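Long-range contacts in CDA peptide synthetase I (Streptomyces coelicolor, PDB 5DU9), which is a peptide synthetase, modelled here as its two-lobed condensation domain with a small ligand bound between the lobes: residues T242-G247 / D420-Q425; A276-R281 / E426-F431; D392-L397 / D408-P413. The protein carries 1 engineered substitution. One frame throughout, in Å; residues are numbered along the deposited sequence.

Contact 1 of 3, residues T242-G247 / D420-Q425; sequences TVRSLG and DLTVLQ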
loop_
_atom_site.group_PDB
_atom_site.type_symbol
_atom_site.label_atom_id
_atom_site.label_comp_id
_atom_site.label_asym_id
_atom_site.label_seq_id
_atom_site.Cartn_x
_atom_site.Cartn_y
_atom_site.Cartn_z
ATOM N N THR A 242 3.548 3.877 13.629
ATOM C CA THR A 242 2.910 3.030 14.617
ATOM C C THR A 242 1.605 2.578 13.994
ATOM O O THR A 242 0.852 3.404 13.486
ATOM C CB THR A 242 2.648 3.773 15.931
ATOM O OG1 THR A 242 3.892 4.229 16.477
ATOM C CG2 THR A 242 1.952 2.868 16.936
ATOM N N VAL A 243 1.345 1.275 14.016
ATOM C CA VAL A 243 0.198 0.718 13.309
ATOM C C VAL A 243 -0.797 0.123 14.290
ATOM O O VAL A 243 -0.439 -0.703 15.133
ATOM C CB VAL A 243 0.633 -0.361 12.292
ATOM C CG1 VAL A 243 -0.565 -0.890 11.516
ATOM C CG2 VAL A 243 1.677 0.197 11.335
ATOM N N ARG A 244 -2.047 0.567 14.188
ATOM C CA ARG A 244 -3.129 -0.015 14.967
ATOM C C ARG A 244 -4.201 -0.510 14.017
ATOM O O ARG A 244 -4.652 0.213 13.123
ATOM C CB ARG A 244 -3.696 0.994 15.967
ATOM C CG ARG A 244 -2.757 1.294 17.132
ATOM C CD ARG A 244 -2.512 0.059 18.002
ATOM N NE ARG A 244 -1.589 0.329 19.104
ATOM C CZ ARG A 244 -0.266 0.188 19.038
ATOM N NH1 ARG A 244 0.319 -0.221 17.917
ATOM N NH2 ARG A 244 0.478 0.458 20.104
ATOM N N SER A 245 -4.595 -1.761 14.217
ATOM C CA SER A 245 -5.474 -2.447 13.284
ATOM C C SER A 245 -6.797 -2.798 13.953
ATOM O O SER A 245 -6.823 -3.254 15.095
ATOM C CB SER A 245 -4.787 -3.706 12.751
ATOM O OG SER A 245 -5.567 -4.321 11.743
ATOM N N LEU A 246 -7.889 -2.571 13.232
ATOM C CA LEU A 246 -9.227 -2.857 13.733
ATOM C C LEU A 246 -9.959 -3.739 12.740
ATOM O O LEU A 246 -10.124 -3.368 11.585
ATOM C CB LEU A 246 -10.006 -1.562 13.970
ATOM C CG LEU A 246 -11.481 -1.689 14.355
ATOM C CD1 LEU A 246 -11.640 -2.475 15.645
ATOM C CD2 LEU A 246 -12.117 -0.317 14.483
ATOM N N GLY A 247 -10.378 -4.914 13.194
ATOM C CA GLY A 247 -11.159 -5.818 12.368
ATOM C C GLY A 247 -12.640 -5.512 12.457
ATOM O O GLY A 247 -13.193 -5.407 13.558
ATOM N N ASP A 420 -3.832 6.729 21.011
ATOM C CA ASP A 420 -4.459 7.789 20.226
ATOM C C ASP A 420 -5.037 7.247 18.925
ATOM O O ASP A 420 -6.149 7.605 18.526
ATOM C CB ASP A 420 -3.457 8.896 19.903
ATOM C CG ASP A 420 -2.841 9.511 21.140
ATOM O OD1 ASP A 420 -3.496 9.508 22.203
ATOM O OD2 ASP A 420 -1.698 10.002 21.041
ATOM N N LEU A 421 -4.272 6.389 18.257
ATOM C CA LEU A 421 -4.696 5.836 16.977
ATOM C C LEU A 421 -5.893 4.915 17.166
ATOM O O LEU A 421 -6.809 4.908 16.348
ATOM C CB LEU A 421 -3.542 5.083 16.304
ATOM C CG LEU A 421 -2.387 5.963 15.817
ATOM C CD1 LEU A 421 -1.169 5.118 15.479
ATOM C CD2 LEU A 421 -2.810 6.789 14.609
ATOM N N THR A 422 -5.888 4.151 18.254
ATOM C CA THR A 422 -6.999 3.259 18.569
ATOM C C THR A 422 -8.284 4.060 18.769
ATOM O O THR A 422 -9.330 3.719 18.222
ATOM C CB THR A 422 -6.697 2.415 19.827
ATOM O OG1 THR A 422 -5.627 1.507 19.539
ATOM C CG2 THR A 422 -7.919 1.612 20.272
ATOM N N VAL A 423 -8.195 5.135 19.544
ATOM C CA VAL A 423 -9.346 5.993 19.799
ATOM C C VAL A 423 -9.859 6.637 18.511
ATOM O O VAL A 423 -11.060 6.626 18.238
ATOM C CB VAL A 423 -8.998 7.088 20.826
ATOM C CG1 VAL A 423 -10.139 8.068 20.987
ATOM C CG2 VAL A 423 -8.687 6.454 22.161
ATOM N N LEU A 424 -8.946 7.195 17.725
ATOM C CA LEU A 424 -9.297 7.881 16.486
ATOM C C LEU A 424 -9.969 6.949 15.486
ATOM O O LEU A 424 -10.954 7.297 14.831
ATOM C CB LEU A 424 -8.040 8.479 15.857
ATOM C CG LEU A 424 -8.242 9.539 14.782
ATOM C CD1 LEU A 424 -8.807 10.806 15.391
ATOM C CD2 LEU A 424 -6.922 9.817 14.089
ATOM N N GLN A 425 -9.403 5.758 15.365
ATOM C CA GLN A 425 -9.868 4.775 14.406
ATOM C C GLN A 425 -11.271 4.272 14.755
ATOM O O GLN A 425 -12.105 4.114 13.869
ATOM C CB GLN A 425 -8.840 3.643 14.337
ATOM C CG GLN A 425 -9.324 2.238 14.171
ATOM C CD GLN A 425 -8.157 1.278 14.276
ATOM O OE1 GLN A 425 -7.885 0.723 15.340
ATOM N NE2 GLN A 425 -7.428 1.117 13.180
HETATM O O HOH W 1 -6.959 -0.728 17.054
#
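An uncommon first torsion in Gln-425 (chi1 143°) swings its CG toward the strand, and the extended chain beyond CG leaves the amide beside Arg-244 and Leu-246. Arg-244 has CG anti to its carbonyl carbon (chi1 -71°), and its aliphatic part runs past helix 418-437. NE2 of Gln-425 donates to the backbone O of Arg-244 at 2.9 Å, with 152° at the hydrogen. It comes from above the carbonyl plane, to an oxygen that also takes the sheet bond from Phe-409 N. Leu-246 lies obliquely across the amide: its CB is 3.4 Å from Gln-425 CD, and its CD2 is 3.8 Å from Gln-425 CG. Further along, CG of Arg-244 packs against Leu-421 CB at 4.0 Å, the two side chains crossing at about a right angle. OG1 of Thr-422, weakly hydrogen-bonded to O of Gly-418, packs on Arg-244 CG at 3.8 Å and on its CD. Arg-244 NH1 turns back to the O of Val-243 at 2.9 Å. Helix 418-437 thus packs on the edge strand of a four-stranded mixed sheet, and the buried Gln-425 amide gives a mostly apolar interface one directional bond, to a main-chain carbonyl already engaged in the sheet.

Contact 2 of 3, residues A276-R281 / E426-F431; sequences AAFLHR and ERFVRF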
loop_
_atom_site.group_PDB
_atom_site.type_symbol
_atom_site.label_atom_id
_atom_site.label_comp_id
_atom_site.label_asym_id
_atom_site.label_seq_id
_atom_site.Cartn_x
_atom_site.Cartn_y
_atom_site.Cartn_z
ATOM N N ALA A 276 -13.293 12.447 4.276
ATOM C CA ALA A 276 -13.453 13.879 4.043
ATOM C C ALA A 276 -14.471 14.483 5.006
ATOM O O ALA A 276 -14.240 15.542 5.584
ATOM C CB ALA A 276 -13.871 14.139 2.603
ATOM N N ALA A 277 -15.601 13.802 5.171
ATOM C CA ALA A 277 -16.649 14.255 6.077
ATOM C C ALA A 277 -16.164 14.255 7.523
ATOM O O ALA A 277 -16.470 15.167 8.292
ATOM C CB ALA A 277 -17.881 13.374 5.932
ATOM N N PHE A 278 -15.406 13.226 7.884
ATOM C CA PHE A 278 -14.835 13.109 9.224
ATOM C C PHE A 278 -13.883 14.267 9.524
ATOM O O PHE A 278 -13.942 14.875 10.595
ATOM C CB PHE A 278 -14.106 11.769 9.364
ATOM C CG PHE A 278 -13.480 11.548 10.713
ATOM C CD1 PHE A 278 -14.265 11.282 11.822
ATOM C CD2 PHE A 278 -12.106 11.586 10.866
ATOM C CE1 PHE A 278 -13.692 11.068 13.063
ATOM C CE2 PHE A 278 -11.524 11.375 12.106
ATOM C CZ PHE A 278 -12.323 11.117 13.206
ATOM N N LEU A 279 -13.006 14.571 8.572
ATOM C CA LEU A 279 -12.071 15.676 8.731
ATOM C C LEU A 279 -12.825 16.993 8.834
ATOM O O LEU A 279 -12.508 17.830 9.673
ATOM C CB LEU A 279 -11.081 15.726 7.566
ATOM C CG LEU A 279 -10.110 14.551 7.453
ATOM C CD1 LEU A 279 -9.208 14.742 6.245
ATOM C CD2 LEU A 279 -9.289 14.369 8.715
ATOM N N HIS A 280 -13.828 17.173 7.979
ATOM C CA HIS A 280 -14.625 18.396 7.990
ATOM C C HIS A 280 -15.367 18.586 9.311
ATOM O O HIS A 280 -15.385 19.682 9.872
ATOM C CB HIS A 280 -15.629 18.388 6.834
ATOM C CG HIS A 280 -16.694 19.433 6.960
ATOM N ND1 HIS A 280 -16.449 20.772 6.754
ATOM C CD2 HIS A 280 -18.006 19.333 7.280
ATOM C CE1 HIS A 280 -17.566 21.455 6.939
ATOM N NE2 HIS A 280 -18.525 20.605 7.261
ATOM N N ARG A 281 -15.982 17.518 9.805
ATOM C CA ARG A 281 -16.779 17.596 11.028
ATOM C C ARG A 281 -15.898 17.820 12.253
ATOM O O ARG A 281 -16.301 18.493 13.206
ATOM C CB ARG A 281 -17.604 16.320 11.204
ATOM C CG ARG A 281 -18.751 16.443 12.197
ATOM C CD ARG A 281 -19.954 17.158 11.593
ATOM N NE ARG A 281 -21.117 17.081 12.475
ATOM C CZ ARG A 281 -21.493 18.030 13.329
ATOM N NH1 ARG A 281 -20.815 19.167 13.430
ATOM N NH2 ARG A 281 -22.565 17.844 14.084
ATOM N N GLU A 426 -11.546 4.054 16.039
ATOM C CA GLU A 426 -12.886 3.649 16.448
ATOM C C GLU A 426 -13.888 4.782 16.210
ATOM O O GLU A 426 -15.006 4.546 15.747
ATOM C CB GLU A 426 -12.901 3.228 17.918
ATOM C CG GLU A 426 -14.270 2.766 18.418
ATOM C CD GLU A 426 -14.863 1.653 17.573
ATOM O OE1 GLU A 426 -14.249 0.568 17.498
ATOM O OE2 GLU A 426 -15.941 1.865 16.977
ATOM N N ARG A 427 -13.475 6.008 16.520
ATOM C CA ARG A 427 -14.317 7.181 16.298
ATOM C C ARG A 427 -14.655 7.344 14.823
ATOM O O ARG A 427 -15.801 7.622 14.458
ATOM C CB ARG A 427 -13.626 8.445 16.805
ATOM C CG ARG A 427 -14.514 9.675 16.788
ATOM C CD ARG A 427 -13.764 10.908 17.256
ATOM N NE ARG A 427 -13.168 10.710 18.573
ATOM C CZ ARG A 427 -12.138 11.407 19.046
ATOM N NH1 ARG A 427 -11.572 12.354 18.309
ATOM N NH2 ARG A 427 -11.668 11.149 20.258
ATOM N N PHE A 428 -13.649 7.174 13.971
ATOM C CA PHE A 428 -13.854 7.328 12.542
ATOM C C PHE A 428 -14.809 6.276 11.996
ATOM O O PHE A 428 -15.734 6.597 11.258
ATOM C CB PHE A 428 -12.529 7.245 11.788
ATOM C CG PHE A 428 -12.701 6.974 10.328
ATOM C CD1 PHE A 428 -13.266 7.927 9.497
ATOM C CD2 PHE A 428 -12.316 5.765 9.786
ATOM C CE1 PHE A 428 -13.443 7.677 8.159
ATOM C CE2 PHE A 428 -12.486 5.513 8.443
ATOM C CZ PHE A 428 -13.052 6.472 7.630
ATOM N N VAL A 429 -14.587 5.015 12.359
ATOM C CA VAL A 429 -15.415 3.938 11.829
ATOM C C VAL A 429 -16.874 4.101 12.269
ATOM O O VAL A 429 -17.787 3.799 11.499
ATOM C CB VAL A 429 -14.887 2.549 12.255
ATOM C CG1 VAL A 429 -15.884 1.446 11.899
ATOM C CG2 VAL A 429 -13.548 2.266 11.585
ATOM N N ARG A 430 -17.099 4.583 13.490
ATOM C CA ARG A 430 -18.463 4.812 13.966
ATOM C C ARG A 430 -19.143 5.907 13.140
ATOM O O ARG A 430 -20.302 5.774 12.745
ATOM C CB ARG A 430 -18.474 5.185 15.451
ATOM C CG ARG A 430 -19.859 5.556 15.979
ATOM C CD ARG A 430 -19.877 5.710 17.495
ATOM N NE ARG A 430 -18.797 6.565 17.980
ATOM C CZ ARG A 430 -18.682 6.992 19.233
ATOM N NH1 ARG A 430 -19.586 6.654 20.144
ATOM N NH2 ARG A 430 -17.661 7.766 19.577
ATOM N N PHE A 431 -18.416 6.988 12.877
ATOM C CA PHE A 431 -18.948 8.092 12.087
ATOM C C PHE A 431 -19.209 7.647 10.647
ATOM O O PHE A 431 -20.270 7.927 10.087
ATOM C CB PHE A 431 -17.980 9.278 12.123
ATOM C CG PHE A 431 -18.553 10.561 11.573
ATOM C CD1 PHE A 431 -19.657 11.156 12.162
ATOM C CD2 PHE A 431 -17.967 11.183 10.483
ATOM C CE1 PHE A 431 -20.175 12.345 11.663
ATOM C CE2 PHE A 431 -18.479 12.367 9.986
ATOM C CZ PHE A 431 -19.582 12.946 10.577
#
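Segments 276-281 and 426-431 meet as a steep helix-helix crossing, at 113° with axes 10.3 Å apart, Phe-278 and Phe-428 lying nearest each other by CA. The crossing joins helix 267-283 to helix 418-437 within the condensation-domain fold, through a buried cluster of three phenylalanines. Phe-278 has the most surface buried by the contact: CG lies anti to the backbone N (chi1 -180°), on the way to helix 418-437, and the ring lies with one face over the Phe-428 CA. CB of Phe-428 stands over the centre of that ring, 4.1 Å from the centroid, as a CH-pi contact. The Phe-428 ring turns its edge toward the same Phe-278 ring in a T-shaped pair, planes 74° apart, with CD1 of Phe-428 3.8 Å from CG of Phe-278. Phe-431 takes another approach, bringing CD2 to the edge of the Phe-278 ring, 3.9 Å from Phe-278 CD1. Beyond this, CE2 of Phe-431 touches CA of Phe-278 at 3.8 Å, near the CB of Ala-277. Arg-427 adds its CG at another point on the rim of Phe-278. At the border Arg-281 crosses Phe-431 at about a right angle; its CG rests 3.9 Å from Phe-431 CZ, while its NE is hydrogen-bonded to the O of Val-446.

Contact 3 of 3, residues D392-L397 / D408-P413; sequences DLNIVL and DFEGNP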
loop_
_atom_site.group_PDB
_atom_site.type_symbol
_atom_site.label_atom_id
_atom_site.label_comp_id
_atom_site.label_asym_id
_atom_site.label_seq_id
_atom_site.Cartn_x
_atom_site.Cartn_y
_atom_site.Cartn_z
ATOM N N ASP A 392 2.257 11.980 8.848
ATOM C CA ASP A 392 1.046 12.182 9.630
ATOM C C ASP A 392 0.298 10.859 9.808
ATOM O O ASP A 392 0.511 10.151 10.792
ATOM C CB ASP A 392 0.164 13.239 8.950
ATOM C CG ASP A 392 -1.235 13.314 9.534
ATOM O OD1 ASP A 392 -1.370 13.260 10.770
ATOM O OD2 ASP A 392 -2.201 13.424 8.751
ATOM N N LEU A 393 -0.557 10.519 8.851
ATOM C CA LEU A 393 -1.442 9.363 8.989
ATOM C C LEU A 393 -1.733 8.676 7.661
ATOM O O LEU A 393 -2.050 9.339 6.672
ATOM C CB LEU A 393 -2.763 9.799 9.639
ATOM C CG LEU A 393 -3.830 8.728 9.883
ATOM C CD1 LEU A 393 -3.410 7.779 10.992
ATOM C CD2 LEU A 393 -5.162 9.389 10.212
ATOM N N ASN A 394 -1.623 7.349 7.643
ATOM C CA ASN A 394 -2.184 6.539 6.566
ATOM C C ASN A 394 -3.384 5.795 7.104
ATOM O O ASN A 394 -3.340 5.269 8.218
ATOM C CB ASN A 394 -1.195 5.507 6.003
ATOM C CG ASN A 394 0.144 6.093 5.644
ATOM O OD1 ASN A 394 0.234 7.183 5.077
ATOM N ND2 ASN A 394 1.209 5.351 5.950
ATOM N N ILE A 395 -4.441 5.742 6.304
ATOM C CA ILE A 395 -5.607 4.928 6.604
ATOM C C ILE A 395 -5.684 3.839 5.547
ATOM O O ILE A 395 -5.916 4.122 4.379
ATOM C CB ILE A 395 -6.900 5.759 6.617
ATOM C CG1 ILE A 395 -6.808 6.831 7.704
ATOM C CG2 ILE A 395 -8.107 4.858 6.848
ATOM C CD1 ILE A 395 -7.947 7.822 7.701
ATOM N N VAL A 396 -5.474 2.598 5.967
ATOM C CA VAL A 396 -5.377 1.475 5.047
ATOM C C VAL A 396 -6.530 0.514 5.296
ATOM O O VAL A 396 -6.765 0.099 6.431
ATOM C CB VAL A 396 -4.034 0.736 5.211
ATOM C CG1 VAL A 396 -3.884 -0.355 4.158
ATOM C CG2 VAL A 396 -2.870 1.722 5.135
ATOM N N LEU A 397 -7.257 0.182 4.235
ATOM C CA LEU A 397 -8.334 -0.797 4.317
ATOM C C LEU A 397 -8.017 -1.995 3.449
ATOM O O LEU A 397 -7.568 -1.844 2.315
ATOM C CB LEU A 397 -9.667 -0.202 3.874
ATOM C CG LEU A 397 -10.435 0.617 4.903
ATOM C CD1 LEU A 397 -9.732 1.920 5.200
ATOM C CD2 LEU A 397 -11.840 0.871 4.403
ATOM N N ASP A 408 -6.464 -0.247 9.147
ATOM C CA ASP A 408 -5.201 0.080 9.798
ATOM C C ASP A 408 -4.995 1.587 9.819
ATOM O O ASP A 408 -5.039 2.241 8.773
ATOM C CB ASP A 408 -4.025 -0.590 9.082
ATOM C CG ASP A 408 -3.868 -2.055 9.451
ATOM O OD1 ASP A 408 -4.883 -2.705 9.754
ATOM O OD2 ASP A 408 -2.720 -2.550 9.450
ATOM N N PHE A 409 -4.801 2.134 11.012
ATOM C CA PHE A 409 -4.365 3.513 11.164
ATOM C C PHE A 409 -2.867 3.497 11.406
ATOM O O PHE A 409 -2.398 2.973 12.414
ATOM C CB PHE A 409 -5.100 4.213 12.309
ATOM C CG PHE A 409 -6.376 4.893 11.885
ATOM C CD1 PHE A 409 -7.251 4.274 11.010
ATOM C CD2 PHE A 409 -6.706 6.147 12.377
ATOM C CE1 PHE A 409 -8.425 4.897 10.620
ATOM C CE2 PHE A 409 -7.877 6.776 11.989
ATOM C CZ PHE A 409 -8.737 6.149 11.112
ATOM N N GLU A 410 -2.128 4.051 10.454
ATOM C CA GLU A 410 -0.677 4.100 10.516
ATOM C C GLU A 410 -0.246 5.525 10.812
ATOM O O GLU A 410 -0.293 6.386 9.932
ATOM C CB GLU A 410 -0.069 3.615 9.199
ATOM C CG GLU A 410 -0.615 2.280 8.719
ATOM C CD GLU A 410 0.059 1.787 7.449
ATOM O OE1 GLU A 410 0.479 2.629 6.630
ATOM O OE2 GLU A 410 0.163 0.555 7.264
ATOM N N GLY A 411 0.163 5.768 12.052
ATOM C CA GLY A 411 0.478 7.110 12.508
ATOM C C GLY A 411 1.958 7.367 12.686
ATOM O O GLY A 411 2.693 6.514 13.187
ATOM N N ASN A 412 2.395 8.553 12.271
ATOM C CA ASN A 412 3.732 9.030 12.584
ATOM C C ASN A 412 3.901 9.043 14.106
ATOM O O ASN A 412 3.095 9.648 14.809
ATOM C CB ASN A 412 3.956 10.423 11.993
ATOM C CG ASN A 412 5.341 10.976 12.293
ATOM O OD1 ASN A 412 5.699 11.202 13.447
ATOM N ND2 ASN A 412 6.123 11.204 11.248
ATOM N N PRO A 413 4.943 8.368 14.624
ATOM C CA PRO A 413 5.051 8.204 16.080
ATOM C C PRO A 413 5.346 9.494 16.845
ATOM O O PRO A 413 5.188 9.514 18.066
ATOM C CB PRO A 413 6.204 7.209 16.234
ATOM C CG PRO A 413 7.002 7.346 14.992
ATOM C CD PRO A 413 6.017 7.658 13.909
#
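Glu-410, Phe-409 and Val-396 bury the most surface where the two arms of the beta hairpin 393-398/404-411 run antiparallel. Glu-410 makes a hydrogen-bonded pair with Asn-394, their side chains on the same face of the sheet. Its CG is anti to the carbonyl carbon (chi1 -51°), and the chain extends beyond it to bring OE1 to ND2 of Asn-394. OE1 accepts from that ND2 at 2.9 Å, nearly along its C-O axis and in the amide plane of Asn-394, although amide and carboxylate planes stand 63° apart. OE1 is also hydrogen-bonded to OG of Ser-387, which lines the pocket of (2S)-2-amino-N-butyl-propanamide, so the carboxylate links the hairpin to that pocket wall. Val-396 shares this face, its CG2 3.7 Å from CD of Glu-410. Val-396 N donates to Asp-408 O at 2.9 Å, and Asp-408 N returns a bond to Val-396 O. On the other face Phe-409 lies side by side with Ile-395, whose CG1 sits over the ring, displaced toward the rim, in a CH-pi contact 4.1 Å from the centroid. CD1 of Leu-393 packs against Phe-409 CD2 at 3.9 Å. Past the last bridge, Asn-412 N reaches Asp-392 O in a nearly straight bond of 2.9 Å, 175° at the hydrogen.

Contacts 1 and 2 share helix 418-437, their centres about 13 Å apart, and Leu-424 of the one touches Phe-278 of the other. The hairpin of contact 3 lies about 8 Å from contact 1, centre to centre. Strand 242-248 of contact 1 and strand 404-411 of contact 3 are neighbours in one sheet, where Ser-245 OG and Asp-408 OD1 lie 2.7 Å apart in a hydrogen bond. Contact 2, about 14 Å from contact 3 between centres, still reaches it: Phe-428 CD2 meets Phe-409 CZ at 3.8 Å, carrying the aromatic packing from helix to sheet. Contact 3 lies near the ligand: the side chain of Asn-394 is about 6 Å from (2S)-2-amino-N-butyl-propanamide.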